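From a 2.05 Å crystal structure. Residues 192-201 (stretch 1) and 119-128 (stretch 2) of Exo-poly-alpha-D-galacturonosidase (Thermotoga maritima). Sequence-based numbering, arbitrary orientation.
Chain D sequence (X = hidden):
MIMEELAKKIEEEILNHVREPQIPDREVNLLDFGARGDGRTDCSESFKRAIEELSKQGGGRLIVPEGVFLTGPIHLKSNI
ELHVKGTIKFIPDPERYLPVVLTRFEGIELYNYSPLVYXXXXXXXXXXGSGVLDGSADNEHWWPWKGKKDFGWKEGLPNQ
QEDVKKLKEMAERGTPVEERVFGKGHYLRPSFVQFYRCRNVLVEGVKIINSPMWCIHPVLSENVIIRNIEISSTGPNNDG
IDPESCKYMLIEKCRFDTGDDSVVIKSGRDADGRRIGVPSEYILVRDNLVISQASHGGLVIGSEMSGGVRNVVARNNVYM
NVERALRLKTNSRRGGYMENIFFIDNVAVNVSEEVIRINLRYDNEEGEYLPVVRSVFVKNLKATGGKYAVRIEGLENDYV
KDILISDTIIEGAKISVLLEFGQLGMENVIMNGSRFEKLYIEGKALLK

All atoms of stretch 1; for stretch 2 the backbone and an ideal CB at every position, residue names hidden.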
ATOM      1  N   PHE D 192      28.829 -28.607  24.315  1.00 22.58           N
ATOM      2  CA  PHE D 192      28.765 -29.938  23.719  1.00 22.40           C
ATOM      3  C   PHE D 192      30.039 -30.199  22.896  1.00 22.62           C
ATOM      4  O   PHE D 192      30.936 -30.903  23.348  1.00 22.40           O
ATOM      5  CB  PHE D 192      27.499 -30.099  22.867  1.00 21.89           C
ATOM      6  CG  PHE D 192      27.122 -31.533  22.565  1.00 20.58           C
ATOM      7  CD1 PHE D 192      25.783 -31.917  22.582  1.00 20.03           C
ATOM      8  CD2 PHE D 192      28.087 -32.492  22.253  1.00 19.97           C
ATOM      9  CE1 PHE D 192      25.412 -33.231  22.297  1.00 19.83           C
ATOM     10  CE2 PHE D 192      27.727 -33.807  21.959  1.00 19.24           C
ATOM     11  CZ  PHE D 192      26.384 -34.178  21.986  1.00 19.34           C
ATOM     12  N   VAL D 193      30.111 -29.620  21.698  1.00 22.86           N
ATOM     13  CA  VAL D 193      31.289 -29.755  20.842  1.00 22.99           C
ATOM     14  C   VAL D 193      32.095 -28.454  20.904  1.00 23.43           C
ATOM     15  O   VAL D 193      31.581 -27.383  20.579  1.00 23.56           O
ATOM     16  CB  VAL D 193      30.894 -30.084  19.365  1.00 23.03           C
ATOM     17  CG1 VAL D 193      32.134 -30.230  18.480  1.00 22.67           C
ATOM     18  CG2 VAL D 193      30.027 -31.341  19.286  1.00 22.63           C
ATOM     19  N   GLN D 194      33.351 -28.546  21.335  1.00 23.90           N
ATOM     20  CA  GLN D 194      34.191 -27.359  21.467  1.00 24.26           C
ATOM     21  C   GLN D 194      35.563 -27.562  20.846  1.00 24.32           C
ATOM     22  O   GLN D 194      36.271 -28.514  21.167  1.00 24.36           O
ATOM     23  CB  GLN D 194      34.313 -26.916  22.935  1.00 24.38           C
ATOM     24  CG  GLN D 194      34.951 -25.527  23.130  1.00 25.10           C
ATOM     25  CD  GLN D 194      34.942 -25.062  24.583  1.00 26.12           C
ATOM     26  OE1 GLN D 194      35.747 -25.507  25.403  1.00 23.67           O
ATOM     27  NE2 GLN D 194      34.028 -24.152  24.902  1.00 26.30           N
ATOM     28  N   PHE D 195      35.901 -26.669  19.921  1.00 24.60           N
ATOM     29  CA  PHE D 195      37.240 -26.563  19.360  1.00 24.65           C
ATOM     30  C   PHE D 195      37.849 -25.300  19.943  1.00 24.70           C
ATOM     31  O   PHE D 195      37.333 -24.198  19.728  1.00 24.59           O
ATOM     32  CB  PHE D 195      37.179 -26.457  17.829  1.00 24.76           C
ATOM     33  CG  PHE D 195      36.483 -27.615  17.167  1.00 24.76           C
ATOM     34  CD1 PHE D 195      37.188 -28.774  16.845  1.00 24.33           C
ATOM     35  CD2 PHE D 195      35.119 -27.550  16.865  1.00 25.58           C
ATOM     36  CE1 PHE D 195      36.551 -29.859  16.242  1.00 24.06           C
ATOM     37  CE2 PHE D 195      34.472 -28.629  16.258  1.00 24.60           C
ATOM     38  CZ  PHE D 195      35.193 -29.790  15.952  1.00 24.49           C
ATOM     39  N   TYR D 196      38.933 -25.458  20.692  1.00 24.87           N
ATOM     40  CA  TYR D 196      39.577 -24.329  21.366  1.00 25.05           C
ATOM     41  C   TYR D 196      40.942 -24.029  20.749  1.00 25.17           C
ATOM     42  O   TYR D 196      41.852 -24.867  20.790  1.00 24.93           O
ATOM     43  CB  TYR D 196      39.708 -24.602  22.867  1.00 24.96           C
ATOM     44  CG  TYR D 196      39.501 -23.372  23.713  1.00 25.23           C
ATOM     45  CD1 TYR D 196      38.268 -23.122  24.323  1.00 25.26           C
ATOM     46  CD2 TYR D 196      40.526 -22.445  23.886  1.00 25.21           C
ATOM     47  CE1 TYR D 196      38.067 -21.978  25.097  1.00 25.40           C
ATOM     48  CE2 TYR D 196      40.341 -21.303  24.656  1.00 25.64           C
ATOM     49  CZ  TYR D 196      39.113 -21.074  25.260  1.00 25.73           C
ATOM     50  OH  TYR D 196      38.935 -19.937  26.010  1.00 24.78           O
ATOM     51  N   ARG D 197      41.061 -22.832  20.171  1.00 25.14           N
ATOM     52  CA  ARG D 197      42.273 -22.373  19.480  1.00 25.44           C
ATOM     53  C   ARG D 197      42.727 -23.360  18.393  1.00 25.84           C
ATOM     54  O   ARG D 197      43.887 -23.787  18.361  1.00 25.89           O
ATOM     55  CB  ARG D 197      43.410 -22.083  20.472  1.00 25.43           C
ATOM     56  CG  ARG D 197      43.080 -21.077  21.575  1.00 25.30           C
ATOM     57  CD  ARG D 197      44.350 -20.630  22.305  1.00 25.41           C
ATOM     58  NE  ARG D 197      45.029 -21.736  22.982  1.00 24.74           N
ATOM     59  CZ  ARG D 197      45.326 -21.770  24.281  1.00 25.79           C
ATOM     60  NH1 ARG D 197      45.020 -20.751  25.073  1.00 25.52           N
ATOM     61  NH2 ARG D 197      45.950 -22.826  24.791  1.00 25.16           N
ATOM     62  N   CYS D 198      41.798 -23.723  17.512  1.00 26.17           N
ATOM     63  CA  CYS D 198      42.074 -24.709  16.474  1.00 26.52           C
ATOM     64  C   CYS D 198      42.105 -24.082  15.088  1.00 26.30           C
ATOM     65  O   CYS D 198      41.523 -23.025  14.863  1.00 26.40           O
ATOM     66  CB  CYS D 198      41.038 -25.835  16.513  1.00 26.37           C
ATOM     67  SG  CYS D 198      41.069 -26.809  18.013  1.00 29.00           S
ATOM     68  N   ARG D 199      42.791 -24.756  14.170  1.00 26.22           N
ATOM     69  CA  ARG D 199      42.860 -24.372  12.766  1.00 26.43           C
ATOM     70  C   ARG D 199      42.363 -25.520  11.900  1.00 25.77           C
ATOM     71  O   ARG D 199      42.668 -26.681  12.182  1.00 25.64           O
ATOM     72  CB  ARG D 199      44.309 -24.055  12.380  1.00 26.92           C
ATOM     73  CG  ARG D 199      44.602 -22.582  12.156  1.00 29.66           C
ATOM     74  CD  ARG D 199      46.093 -22.330  11.889  1.00 32.47           C
ATOM     75  NE  ARG D 199      46.628 -23.157  10.806  1.00 35.36           N
ATOM     76  CZ  ARG D 199      47.849 -23.032  10.278  1.00 36.78           C
ATOM     77  NH1 ARG D 199      48.685 -22.095  10.713  1.00 37.21           N
ATOM     78  NH2 ARG D 199      48.236 -23.845   9.299  1.00 36.93           N
ATOM     79  N   ASN D 200      41.629 -25.192  10.835  1.00 25.08           N
ATOM     80  CA  ASN D 200      41.162 -26.173   9.838  1.00 24.61           C
ATOM     81  C   ASN D 200      40.245 -27.221  10.458  1.00 24.70           C
ATOM     82  O   ASN D 200      40.660 -28.359  10.732  1.00 24.65           O
ATOM     83  CB  ASN D 200      42.330 -26.862   9.109  1.00 24.50           C
ATOM     84  CG  ASN D 200      43.396 -25.889   8.642  1.00 23.83           C
ATOM     85  OD1 ASN D 200      43.132 -24.706   8.441  1.00 22.63           O
ATOM     86  ND2 ASN D 200      44.614 -26.388   8.471  1.00 23.67           N
ATOM     87  N   VAL D 201      38.997 -26.829  10.673  1.00 24.04           N
ATOM     88  CA  VAL D 201      38.028 -27.659  11.364  1.00 24.29           C
ATOM     89  C   VAL D 201      36.798 -27.828  10.487  1.00 24.05           C
ATOM     90  O   VAL D 201      36.318 -26.866   9.884  1.00 24.29           O
ATOM     91  CB  VAL D 201      37.631 -27.036  12.730  1.00 24.52           C
ATOM     92  CG1 VAL D 201      36.437 -27.756  13.334  1.00 25.43           C
ATOM     93  CG2 VAL D 201      38.815 -27.055  13.699  1.00 24.93           C
ATOM     94  N   UNK D 119      38.606 -30.461  21.465  1.00 23.56           N
ATOM     95  CA  UNK D 119      39.936 -30.314  20.872  1.00 23.89           C
ATOM     96  C   UNK D 119      40.558 -28.991  21.314  1.00 24.05           C
ATOM     97  O   UNK D 119      39.917 -27.942  21.235  1.00 24.02           O
ATOM     98  CB  UNK D 119      39.861 -30.387  19.346  1.00 23.89           C
ATOM     99  N   UNK D 120      41.803 -29.046  21.777  1.00 24.12           N
ATOM    100  CA  UNK D 120      42.521 -27.851  22.211  1.00 24.49           C
ATOM    101  C   UNK D 120      43.832 -27.722  21.449  1.00 24.77           C
ATOM    102  O   UNK D 120      44.624 -28.661  21.425  1.00 24.65           O
ATOM    103  CB  UNK D 120      42.781 -27.892  23.718  1.00 24.49           C
ATOM    104  N   UNK D 121      44.051 -26.559  20.837  1.00 25.26           N
ATOM    105  CA  UNK D 121      45.297 -26.258  20.107  1.00 25.86           C
ATOM    106  C   UNK D 121      45.588 -27.260  18.981  1.00 25.97           C
ATOM    107  O   UNK D 121      46.746 -27.562  18.681  1.00 26.10           O
ATOM    108  CB  UNK D 121      46.475 -26.239  21.083  1.00 25.86           C
ATOM    109  N   UNK D 122      44.526 -27.774  18.373  1.00 26.19           N
ATOM    110  CA  UNK D 122      44.637 -28.799  17.340  1.00 26.61           C
ATOM    111  C   UNK D 122      44.509 -28.215  15.941  1.00 26.54           C
ATOM    112  O   UNK D 122      43.991 -27.108  15.751  1.00 26.44           O
ATOM    113  CB  UNK D 122      43.571 -29.876  17.551  1.00 26.61           C
ATOM    114  N   UNK D 123      44.957 -28.994  14.964  1.00 26.29           N
ATOM    115  CA  UNK D 123      44.940 -28.602  13.568  1.00 26.31           C
ATOM    116  C   UNK D 123      44.379 -29.762  12.744  1.00 26.05           C
ATOM    117  O   UNK D 123      44.667 -30.924  13.042  1.00 25.88           O
ATOM    118  CB  UNK D 123      46.339 -28.208  13.090  1.00 26.31           C
ATOM    119  N   UNK D 124      43.585 -29.445  11.719  1.00 25.59           N
ATOM    120  CA  UNK D 124      43.010 -30.443  10.800  1.00 25.55           C
ATOM    121  C   UNK D 124      42.164 -31.489  11.524  1.00 25.57           C
ATOM    122  O   UNK D 124      42.538 -32.663  11.607  1.00 25.78           O
ATOM    123  CB  UNK D 124      44.127 -31.143  10.024  1.00 25.55           C
ATOM    124  N   UNK D 125      41.036 -31.049  12.067  1.00 25.32           N
ATOM    125  CA  UNK D 125      40.165 -31.910  12.852  1.00 25.37           C
ATOM    126  C   UNK D 125      38.760 -31.879  12.253  1.00 25.18           C
ATOM    127  O   UNK D 125      38.259 -30.813  11.902  1.00 25.01           O
ATOM    128  CB  UNK D 125      40.144 -31.476  14.319  1.00 25.37           C
ATOM    129  N   UNK D 126      38.138 -33.048  12.106  1.00 24.83           N
ATOM    130  CA  UNK D 126      36.822 -33.126  11.470  1.00 24.75           C
ATOM    131  C   UNK D 126      35.859 -34.056  12.195  1.00 24.70           C
ATOM    132  O   UNK D 126      36.269 -35.062  12.778  1.00 24.23           O
ATOM    133  CB  UNK D 126      36.976 -33.589  10.020  1.00 24.75           C
ATOM    134  N   UNK D 127      34.576 -33.694  12.170  1.00 24.44           N
ATOM    135  CA  UNK D 127      33.504 -34.589  12.596  1.00 24.10           C
ATOM    136  C   UNK D 127      32.545 -34.749  11.419  1.00 24.15           C
ATOM    137  O   UNK D 127      31.933 -33.779  10.976  1.00 24.07           O
ATOM    138  CB  UNK D 127      32.783 -34.055  13.835  1.00 24.10           C
ATOM    139  N   UNK D 128      32.438 -35.971  10.904  1.00 23.85           N
ATOM    140  CA  UNK D 128      31.694 -36.236   9.670  1.00 23.79           C
ATOM    141  C   UNK D 128      30.734 -37.416   9.867  1.00 23.96           C
ATOM    142  O   UNK D 128      30.709 -38.028  10.940  1.00 23.88           O
ATOM    143  CB  UNK D 128      32.656 -36.520   8.515  1.00 23.79           C
TER

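The two stretches run side by side in parallel, residue 195 beside 119 and so on to 201 beside 125, so from 119 to 125 each position of stretch 2 lies beside its partner on the same rung.

Position 119 is extended. Its ideal CB lies 4.0 Å from Phe 195 CD1 and 4.0 Å from Cys 198 SG, so the space is already nearly filled; a small apolar side chain suits best. It is Ala 119, whose CB touches both. Its backbone alternates with stretch 1: Ala 119 N donates to Gln 194 O (3.1 Å), and Tyr 196 N to Ala 119 O (2.7 Å).

Position 120 points to the other face of the sheet, beside Tyr 196, with room beyond CB. An aliphatic chain of moderate length would suit, or an aromatic. Leu 120 folds back, chi1 t and chi2 p, so that its CD1 reaches Tyr 196 CB at 3.9 Å and Arg 197 NH2 at 3.8 Å.

Position 121 has phi/psi of 58/32, a left-handed conformation favoured by Gly, Asn and Asp. Its CB points away from stretch 1, yet the guanidinium of Arg 197 curls near and calls for an acid; Asn could offer one acceptor but no charge. Asp 121 answers with both oxygens: Arg 197 NE donates to Asp 121 OD1 (2.8 Å) and Arg 197 NH2 to Asp 121 OD2 (2.9 Å), a two-pronged salt bridge. Asp 121 N also donates to Tyr 196 O at 2.8 Å.

At 122 the CB points sideways, 4.0 Å from Cys 198 SG. Small side chains such as Ala, Ser, Cys or Val are plausible. Cys 122 packs its CB on that sulfur, while Cys 122 N makes a weak hydrogen bond to Cys 198 SG (3.6 Å). Its carbonyl accepts from the backbone: Arg 199 N to Cys 122 O is 3.1 Å.

Position 123 shares a face with Arg 199, whose long side chain favours an acid; Gln would have the reach without the charge. Glu 123, with chi1 and chi2 both t, brings OE2 to 3.0 Å from Arg 199 NH2. The oxygen sits over a face of the guanidinium, so this salt bridge rests on charge alone.

Position 124 is again left-handed, at 58/68, where Asn, Asp or Gly is expected. The CB points away, but Asn 200 ND2 offers a donor. Asn 124 turns its end back, and Asn 200 ND2 donates to Asn 124 OD1 at 2.7 Å, so like sits beside like at the corner of both stretches.

Position 125 returns to extended geometry, its CB 4.4 Å from Phe 195 CE1 and 4.7 Å from Val 201 CG2. A branched aliphatic fits: Val 125 sets CG1 3.8 Å from Phe 195 CE1, at the ring's edge.

Position 126 faces away, leaving the choice open; it is Ala 126. At 127 the CB points toward stretch 1, 5.3 Å from Phe 195 CZ, and a longer aliphatic could close the gap. Ile 127 CD1 lies 3.8 Å from both Phe 195 CZ and Val 193 CG1. Position 128 is out of reach, and Thr 128 makes no contact here.

Stretch 2, residues 119-128: ALDCENVAIT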
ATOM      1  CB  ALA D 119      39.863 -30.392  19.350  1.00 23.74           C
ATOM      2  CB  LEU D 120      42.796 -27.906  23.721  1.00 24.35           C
ATOM      3  CG  LEU D 120      43.775 -26.877  24.306  1.00 24.39           C
ATOM      4  CD1 LEU D 120      43.195 -25.461  24.267  1.00 24.13           C
ATOM      5  CD2 LEU D 120      44.186 -27.260  25.726  1.00 24.99           C
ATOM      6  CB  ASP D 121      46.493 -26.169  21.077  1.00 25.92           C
ATOM      7  CG  ASP D 121      46.463 -24.918  21.943  1.00 26.87           C
ATOM      8  OD1 ASP D 121      46.113 -23.830  21.423  1.00 27.65           O
ATOM      9  OD2 ASP D 121      46.802 -25.019  23.144  1.00 26.94           O
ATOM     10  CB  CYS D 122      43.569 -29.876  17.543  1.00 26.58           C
ATOM     11  SG  CYS D 122      43.819 -30.923  18.999  1.00 28.92           S
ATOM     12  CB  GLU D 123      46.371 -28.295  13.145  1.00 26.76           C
ATOM     13  CG  GLU D 123      46.549 -27.698  11.770  1.00 27.90           C
ATOM     14  CD  GLU D 123      48.014 -27.420  11.470  1.00 29.50           C
ATOM     15  OE1 GLU D 123      48.867 -28.283  11.780  1.00 29.62           O
ATOM     16  OE2 GLU D 123      48.308 -26.334  10.931  1.00 30.78           O
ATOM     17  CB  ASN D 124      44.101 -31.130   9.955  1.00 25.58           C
ATOM     18  CG  ASN D 124      45.079 -30.143   9.340  1.00 25.59           C
ATOM     19  OD1 ASN D 124      44.688 -29.092   8.833  1.00 24.63           O
ATOM     20  ND2 ASN D 124      46.363 -30.481   9.385  1.00 24.56           N
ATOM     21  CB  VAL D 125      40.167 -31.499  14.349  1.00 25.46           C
ATOM     22  CG1 VAL D 125      39.170 -32.329  15.144  1.00 26.05           C
ATOM     23  CG2 VAL D 125      41.563 -31.670  14.951  1.00 25.54           C
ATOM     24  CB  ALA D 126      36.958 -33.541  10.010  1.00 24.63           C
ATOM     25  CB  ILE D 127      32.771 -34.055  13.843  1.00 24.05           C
ATOM     26  CG1 ILE D 127      33.741 -33.953  15.032  1.00 24.01           C
ATOM     27  CG2 ILE D 127      31.566 -34.936  14.181  1.00 23.37           C
ATOM     28  CD1 ILE D 127      33.244 -33.051  16.166  1.00 23.88           C
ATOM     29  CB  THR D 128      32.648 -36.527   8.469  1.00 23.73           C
ATOM     30  OG1 THR D 128      33.280 -37.801   8.645  1.00 24.00           O
ATOM     31  CG2 THR D 128      33.727 -35.457   8.337  1.00 23.85           C
TER
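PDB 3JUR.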